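Local coordinates for protein multicopper oxidase type 1 (Nitrosomonas europaea, PDB 3G5W) that probably uses its copper centres to oxidise substrates at the expense of dioxygen, as a two-domain, laccase-like multicopper oxidase, at residues T45-N50 with T87-F92; H200-H205 with W248-H253. All coordinates share one frame; numbering follows the deposited sequence.

Contact 1 of 2, residues T45-N50 with T87-F92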
loop_
_atom_site.group_PDB
_atom_site.type_symbol
_atom_site.label_atom_id
_atom_site.label_comp_id
_atom_site.label_asym_id
_atom_site.label_seq_id
_atom_site.Cartn_x
_atom_site.Cartn_y
_atom_site.Cartn_z
ATOM N N THR A 45 14.686 -17.619 26.391
ATOM C CA THR A 45 13.598 -17.865 27.334
ATOM C C THR A 45 13.073 -16.520 27.835
ATOM O O THR A 45 13.844 -15.680 28.317
ATOM C CB THR A 45 14.077 -18.721 28.539
ATOM O OG1 THR A 45 14.526 -19.997 28.075
ATOM C CG2 THR A 45 12.955 -18.929 29.546
ATOM N N VAL A 46 11.766 -16.304 27.720
ATOM C CA VAL A 46 11.172 -15.060 28.208
ATOM C C VAL A 46 10.031 -15.354 29.174
ATOM O O VAL A 46 9.038 -15.977 28.794
ATOM C CB VAL A 46 10.667 -14.140 27.065
ATOM C CG1 VAL A 46 10.241 -12.786 27.627
ATOM C CG2 VAL A 46 11.744 -13.952 25.996
ATOM N N ASN A 47 10.196 -14.914 30.419
ATOM C CA ASN A 47 9.157 -15.041 31.439
ATOM C C ASN A 47 8.313 -13.778 31.456
ATOM O O ASN A 47 8.819 -12.684 31.719
ATOM C CB ASN A 47 9.775 -15.319 32.820
ATOM C CG ASN A 47 10.738 -16.489 32.799
ATOM O OD1 ASN A 47 10.353 -17.621 32.515
ATOM N ND2 ASN A 47 12.006 -16.214 33.079
ATOM N N VAL A 48 7.029 -13.933 31.142
ATOM C CA VAL A 48 6.111 -12.801 31.000
ATOM C C VAL A 48 5.041 -12.781 32.098
ATOM O O VAL A 48 4.189 -13.667 32.150
ATOM C CB VAL A 48 5.441 -12.808 29.595
ATOM C CG1 VAL A 48 4.539 -11.590 29.414
ATOM C CG2 VAL A 48 6.503 -12.843 28.514
ATOM N N THR A 49 5.095 -11.763 32.958
ATOM C CA THR A 49 4.133 -11.605 34.056
ATOM C C THR A 49 3.123 -10.495 33.783
ATOM O O THR A 49 3.489 -9.332 33.589
ATOM C CB THR A 49 4.848 -11.349 35.408
ATOM O OG1 THR A 49 5.801 -12.391 35.644
ATOM C CG2 THR A 49 3.849 -11.333 36.545
ATOM N N ASN A 50 1.846 -10.860 33.787
ATOM C CA ASN A 50 0.776 -9.919 33.474
ATOM C C ASN A 50 0.308 -9.162 34.714
ATOM O O ASN A 50 -0.395 -9.719 35.559
ATOM C CB ASN A 50 -0.389 -10.667 32.817
ATOM C CG ASN A 50 -1.523 -9.750 32.373
ATOM O OD1 ASN A 50 -2.495 -10.217 31.778
ATOM N ND2 ASN A 50 -1.415 -8.462 32.657
ATOM N N THR A 87 2.070 -15.787 35.178
ATOM C CA THR A 87 3.339 -15.732 34.451
ATOM C C THR A 87 3.401 -16.878 33.440
ATOM O O THR A 87 3.137 -18.042 33.782
ATOM C CB THR A 87 4.553 -15.799 35.423
ATOM O OG1 THR A 87 4.471 -14.724 36.364
ATOM C CG2 THR A 87 5.888 -15.697 34.673
ATOM N N PHE A 88 3.735 -16.541 32.195
ATOM C CA PHE A 88 3.851 -17.519 31.120
ATOM C C PHE A 88 5.266 -17.443 30.554
ATOM O O PHE A 88 5.818 -16.361 30.392
ATOM C CB PHE A 88 2.803 -17.215 30.042
ATOM C CG PHE A 88 2.682 -18.266 28.969
ATOM C CD1 PHE A 88 3.512 -18.242 27.851
ATOM C CD2 PHE A 88 1.698 -19.255 29.052
ATOM C CE1 PHE A 88 3.397 -19.204 26.848
ATOM C CE2 PHE A 88 1.568 -20.222 28.052
ATOM C CZ PHE A 88 2.421 -20.198 26.942
ATOM N N THR A 89 5.851 -18.596 30.260
ATOM C CA THR A 89 7.214 -18.645 29.758
ATOM C C THR A 89 7.278 -19.054 28.285
ATOM O O THR A 89 6.771 -20.110 27.898
ATOM C CB THR A 89 8.084 -19.577 30.627
ATOM O OG1 THR A 89 8.186 -19.019 31.950
ATOM C CG2 THR A 89 9.477 -19.736 30.038
ATOM N N TYR A 90 7.911 -18.204 27.478
ATOM C CA TYR A 90 8.177 -18.501 26.068
ATOM C C TYR A 90 9.598 -19.017 25.888
ATOM O O TYR A 90 10.536 -18.461 26.465
ATOM C CB TYR A 90 7.958 -17.248 25.209
ATOM C CG TYR A 90 6.531 -16.749 25.244
ATOM C CD1 TYR A 90 5.579 -17.246 24.351
ATOM C CD2 TYR A 90 6.133 -15.792 26.165
ATOM C CE1 TYR A 90 4.269 -16.793 24.375
ATOM C CE2 TYR A 90 4.811 -15.338 26.205
ATOM C CZ TYR A 90 3.893 -15.844 25.305
ATOM O OH TYR A 90 2.592 -15.414 25.341
ATOM N N LYS A 91 9.740 -20.083 25.100
ATOM C CA LYS A 91 11.036 -20.686 24.796
ATOM C C LYS A 91 11.169 -20.926 23.301
ATOM O O LYS A 91 10.399 -21.685 22.713
ATOM C CB LYS A 91 11.224 -22.005 25.556
ATOM C CG LYS A 91 11.637 -21.819 27.004
ATOM C CD LYS A 91 11.831 -23.156 27.704
ATOM C CE LYS A 91 12.281 -22.955 29.146
ATOM N NZ LYS A 91 13.757 -22.721 29.251
ATOM N N PHE A 92 12.145 -20.268 22.684
ATOM C CA PHE A 92 12.341 -20.401 21.249
ATOM C C PHE A 92 13.803 -20.186 20.867
ATOM O O PHE A 92 14.559 -19.540 21.603
ATOM C CB PHE A 92 11.401 -19.450 20.473
ATOM C CG PHE A 92 11.534 -17.997 20.859
ATOM C CD1 PHE A 92 12.422 -17.166 20.186
ATOM C CD2 PHE A 92 10.766 -17.463 21.888
ATOM C CE1 PHE A 92 12.554 -15.820 20.532
ATOM C CE2 PHE A 92 10.890 -16.118 22.252
ATOM C CZ PHE A 92 11.787 -15.296 21.573
#
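Thr-89 OG1 donates to Asn-47 OD1 over 2.6 Å, in the plane of the amide carbonyl and on one of its lone pairs. The bond links two neighbouring antiparallel strands of a cupredoxin-type domain; the axes of segments 45-50 and 87-92 run at 158°. Asn-47 CG is anti to its carbonyl carbon (chi1 -52°), which lays the amide alongside the Thr-89 side chain; at its other end ND2 is held by Glu-4 and Asp-6 of strand 2-15, the next strand of the sheet. The same face carries two further polar pairs. Thr-49 OG1 and Thr-87 OG1 share a hydrogen bond of 2.8 Å, and Lys-91, its chain bent at the last torsion, brings NZ to within 3.1 Å of Thr-45 OG1 as a donor. Thr-45 CG2 turns instead to the methyl CG2 of Thr-89, 3.6 Å away. An alanine in place of Thr-45 would probably leave the Lys-91 ammonium without this acceptor and open a gap beside the Thr-89 methyl. In the backbone, Val-46 with Tyr-90 and Val-48 with Phe-88 form the hydrogen-bonded pairs, with both N-H...O bonds made in each. Their side chains occupy the other, apolar face, where the Tyr-90 ring meets Trp-60 edge-to-face and its hydroxyl is hydrogen-bonded to Gln-79 and Ile-58 N. Phe-88 CD1 lies over one face of the Tyr-90 ring, 3.5 Å above its plane and toward the rim, while Val-48 CG2 abuts the ring edge, 3.8 Å from CD2.

Contact 2 of 2, residues H200-H205 with W248-H253. With C2O (Cu-O-Cu linkage), chain P; C1O (Cu-O linkage), chain H.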
loop_
_atom_site.group_PDB
_atom_site.type_symbol
_atom_site.label_atom_id
_atom_site.label_comp_id
_atom_site.label_asym_id
_atom_site.label_seq_id
_atom_site.Cartn_x
_atom_site.Cartn_y
_atom_site.Cartn_z
ATOM N N HIS A 200 2.665 3.345 5.591
ATOM C CA HIS A 200 3.473 4.551 5.699
ATOM C C HIS A 200 4.392 4.610 4.492
ATOM O O HIS A 200 4.797 3.568 3.981
ATOM C CB HIS A 200 4.295 4.539 6.995
ATOM C CG HIS A 200 3.463 4.340 8.222
ATOM N ND1 HIS A 200 2.767 5.368 8.821
ATOM C CD2 HIS A 200 3.181 3.226 8.937
ATOM C CE1 HIS A 200 2.097 4.895 9.859
ATOM N NE2 HIS A 200 2.332 3.598 9.949
ATOM N N ALA A 201 4.707 5.822 4.048
ATOM C CA ALA A 201 5.598 6.045 2.901
ATOM C C ALA A 201 6.812 6.868 3.348
ATOM O O ALA A 201 6.775 8.101 3.319
ATOM C CB ALA A 201 4.849 6.757 1.797
ATOM N N ILE A 202 7.872 6.188 3.782
ATOM C CA ILE A 202 8.985 6.868 4.431
ATOM C C ILE A 202 9.950 7.432 3.398
ATOM O O ILE A 202 10.617 6.684 2.675
ATOM C CB ILE A 202 9.734 5.983 5.472
ATOM C CG1 ILE A 202 8.777 5.449 6.553
ATOM C CG2 ILE A 202 10.896 6.756 6.112
ATOM C CD1 ILE A 202 8.006 6.526 7.312
ATOM N N HIS A 203 10.017 8.759 3.363
ATOM C CA HIS A 203 10.823 9.476 2.400
ATOM C C HIS A 203 12.010 10.179 3.078
ATOM O O HIS A 203 11.831 10.862 4.086
ATOM C CB HIS A 203 9.932 10.471 1.648
ATOM C CG HIS A 203 10.693 11.390 0.753
ATOM N ND1 HIS A 203 11.525 10.931 -0.245
ATOM C CD2 HIS A 203 10.776 12.741 0.724
ATOM C CE1 HIS A 203 12.085 11.960 -0.856
ATOM N NE2 HIS A 203 11.647 13.069 -0.289
ATOM N N THR A 204 13.216 9.980 2.533
ATOM C CA THR A 204 14.430 10.627 3.051
ATOM C C THR A 204 15.034 11.599 2.023
ATOM O O THR A 204 15.341 11.209 0.894
ATOM C CB THR A 204 15.499 9.576 3.483
ATOM O OG1 THR A 204 14.917 8.636 4.399
ATOM C CG2 THR A 204 16.712 10.254 4.163
ATOM N N HIS A 205 15.191 12.858 2.424
ATOM C CA HIS A 205 15.792 13.893 1.570
ATOM C C HIS A 205 17.303 13.725 1.442
ATOM O O HIS A 205 17.955 13.251 2.370
ATOM C CB HIS A 205 15.539 15.276 2.163
ATOM C CG HIS A 205 14.110 15.721 2.121
ATOM N ND1 HIS A 205 13.759 17.043 1.958
ATOM C CD2 HIS A 205 12.948 15.033 2.224
ATOM C CE1 HIS A 205 12.440 17.151 1.968
ATOM N NE2 HIS A 205 11.923 15.944 2.122
ATOM N N TRP A 248 18.559 17.341 6.767
ATOM C CA TRP A 248 17.724 16.578 5.842
ATOM C C TRP A 248 16.499 15.981 6.512
ATOM O O TRP A 248 16.613 15.274 7.512
ATOM C CB TRP A 248 18.536 15.441 5.229
ATOM C CG TRP A 248 19.800 15.874 4.554
ATOM C CD1 TRP A 248 21.077 15.706 5.012
ATOM C CD2 TRP A 248 19.906 16.556 3.304
ATOM N NE1 TRP A 248 21.977 16.227 4.108
ATOM C CE2 TRP A 248 21.283 16.753 3.049
ATOM C CE3 TRP A 248 18.968 17.006 2.361
ATOM C CZ2 TRP A 248 21.748 17.399 1.896
ATOM C CZ3 TRP A 248 19.433 17.646 1.210
ATOM C CH2 TRP A 248 20.812 17.825 0.985
ATOM N N MET A 249 15.330 16.252 5.946
ATOM C CA MET A 249 14.092 15.680 6.462
ATOM C C MET A 249 14.009 14.194 6.167
ATOM O O MET A 249 14.423 13.731 5.103
ATOM C CB MET A 249 12.868 16.358 5.840
ATOM C CG MET A 249 12.734 17.840 6.108
ATOM S SD MET A 249 12.779 18.353 7.846
ATOM C CE MET A 249 11.481 17.354 8.556
ATOM N N ILE A 250 13.488 13.453 7.134
ATOM C CA ILE A 250 12.938 12.130 6.887
ATOM C C ILE A 250 11.531 12.124 7.480
ATOM O O ILE A 250 11.336 12.523 8.629
ATOM C CB ILE A 250 13.836 10.980 7.431
ATOM C CG1 ILE A 250 13.017 9.704 7.659
ATOM C CG2 ILE A 250 14.568 11.393 8.700
ATOM C CD1 ILE A 250 13.875 8.476 7.822
ATOM N N HIS A 251 10.550 11.720 6.676
ATOM C CA HIS A 251 9.151 11.815 7.077
ATOM C C HIS A 251 8.251 10.890 6.268
ATOM O O HIS A 251 8.608 10.454 5.172
ATOM C CB HIS A 251 8.650 13.264 6.947
ATOM C CG HIS A 251 8.598 13.763 5.536
ATOM N ND1 HIS A 251 7.443 13.745 4.785
ATOM C CD2 HIS A 251 9.560 14.276 4.733
ATOM C CE1 HIS A 251 7.691 14.239 3.584
ATOM N NE2 HIS A 251 8.968 14.565 3.524
ATOM N N ASP A 252 7.079 10.606 6.829
ATOM C CA ASP A 252 6.037 9.900 6.114
ATOM C C ASP A 252 5.522 10.846 5.038
ATOM O O ASP A 252 5.212 12.016 5.318
ATOM C CB ASP A 252 4.910 9.521 7.079
ATOM C CG ASP A 252 3.978 8.473 6.509
ATOM O OD1 ASP A 252 3.875 8.342 5.266
ATOM O OD2 ASP A 252 3.332 7.784 7.316
ATOM N N HIS A 253 5.456 10.352 3.808
ATOM C CA HIS A 253 4.971 11.164 2.700
ATOM C C HIS A 253 3.456 11.089 2.517
ATOM O O HIS A 253 2.905 11.741 1.626
ATOM C CB HIS A 253 5.705 10.847 1.392
ATOM C CG HIS A 253 5.822 12.028 0.479
ATOM N ND1 HIS A 253 4.736 12.576 -0.170
ATOM C CD2 HIS A 253 6.894 12.770 0.111
ATOM C CE1 HIS A 253 5.131 13.609 -0.892
ATOM N NE2 HIS A 253 6.438 13.743 -0.746
HETATM CU CU2 C2O P . 9.931 15.988 2.433
HETATM CU CU3 C2O P . 7.899 14.900 -2.028
HETATM O O1 C2O P . 8.797 15.582 0.409
HETATM CU CU4 C1O H . 11.798 14.863 -0.984
HETATM O O3 C1O H . 14.275 14.393 -2.237
#
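Both oxygens of the Asp-252 carboxylate accept hydrogen bonds from the facing strand. His-200 ND1 reaches OD2 over 2.9 Å, with the oxygen in the imidazole plane, whereas Ala-201 N comes to OD1 from above the carboxylate plane. Each oxygen has a second donor: His-257 ND1 for OD2 and Val-254 N for OD1. The antiparallel backbone adds a reciprocal pair between His-203 and His-251, His-205 N points straight at Met-249 O (N-H...O 175°), and His-253 N donates to Ala-201 O over 2.7 Å. His-203 and His-251 lie on the other face of this cupredoxin-type sheet from Asp-252, and with His-205 and His-253 just past the strand ends they turn NE2 to copper. The NE2 atoms of His-205 and His-251 each bind copper CU2 at 2.0 Å; His-203 binds CU4 and His-253 binds CU3. ND1 of His-251 donates to Asp-252 O, somewhat out of its ring plane. ND1 of His-203 and His-205 are hydrogen-bonded to Asp-226 O and to Asp-72 of the second subunit, respectively. With His-59, His-61, His-103 and His-105 of the second subunit completing the ligand sets, the chemistry implies an intersubunit trinuclear copper centre, consistent with laccase-like dioxygen reduction.

In the fold
From the N terminus, strand 2-15 pairs with strand 43-50, to which contact 1 then adds strand 87-93. This closes a 36-residue excursion, mostly loop, that carries His-56 of the mononuclear copper site and His-59 and His-61. Further along the chain, contact 2 closes a second excursion of 42 residues, rich in strand, by joining strands 200-204 and 247-252. The two closures follow in series, neither nesting nor crossing, and lie on opposite sides of the chain's centre, their own centres about 37 Å apart. The assembly relates them: the coppers at contact 2 are completed by histidines that, in the second subunit, include two from the loop closed by contact 1.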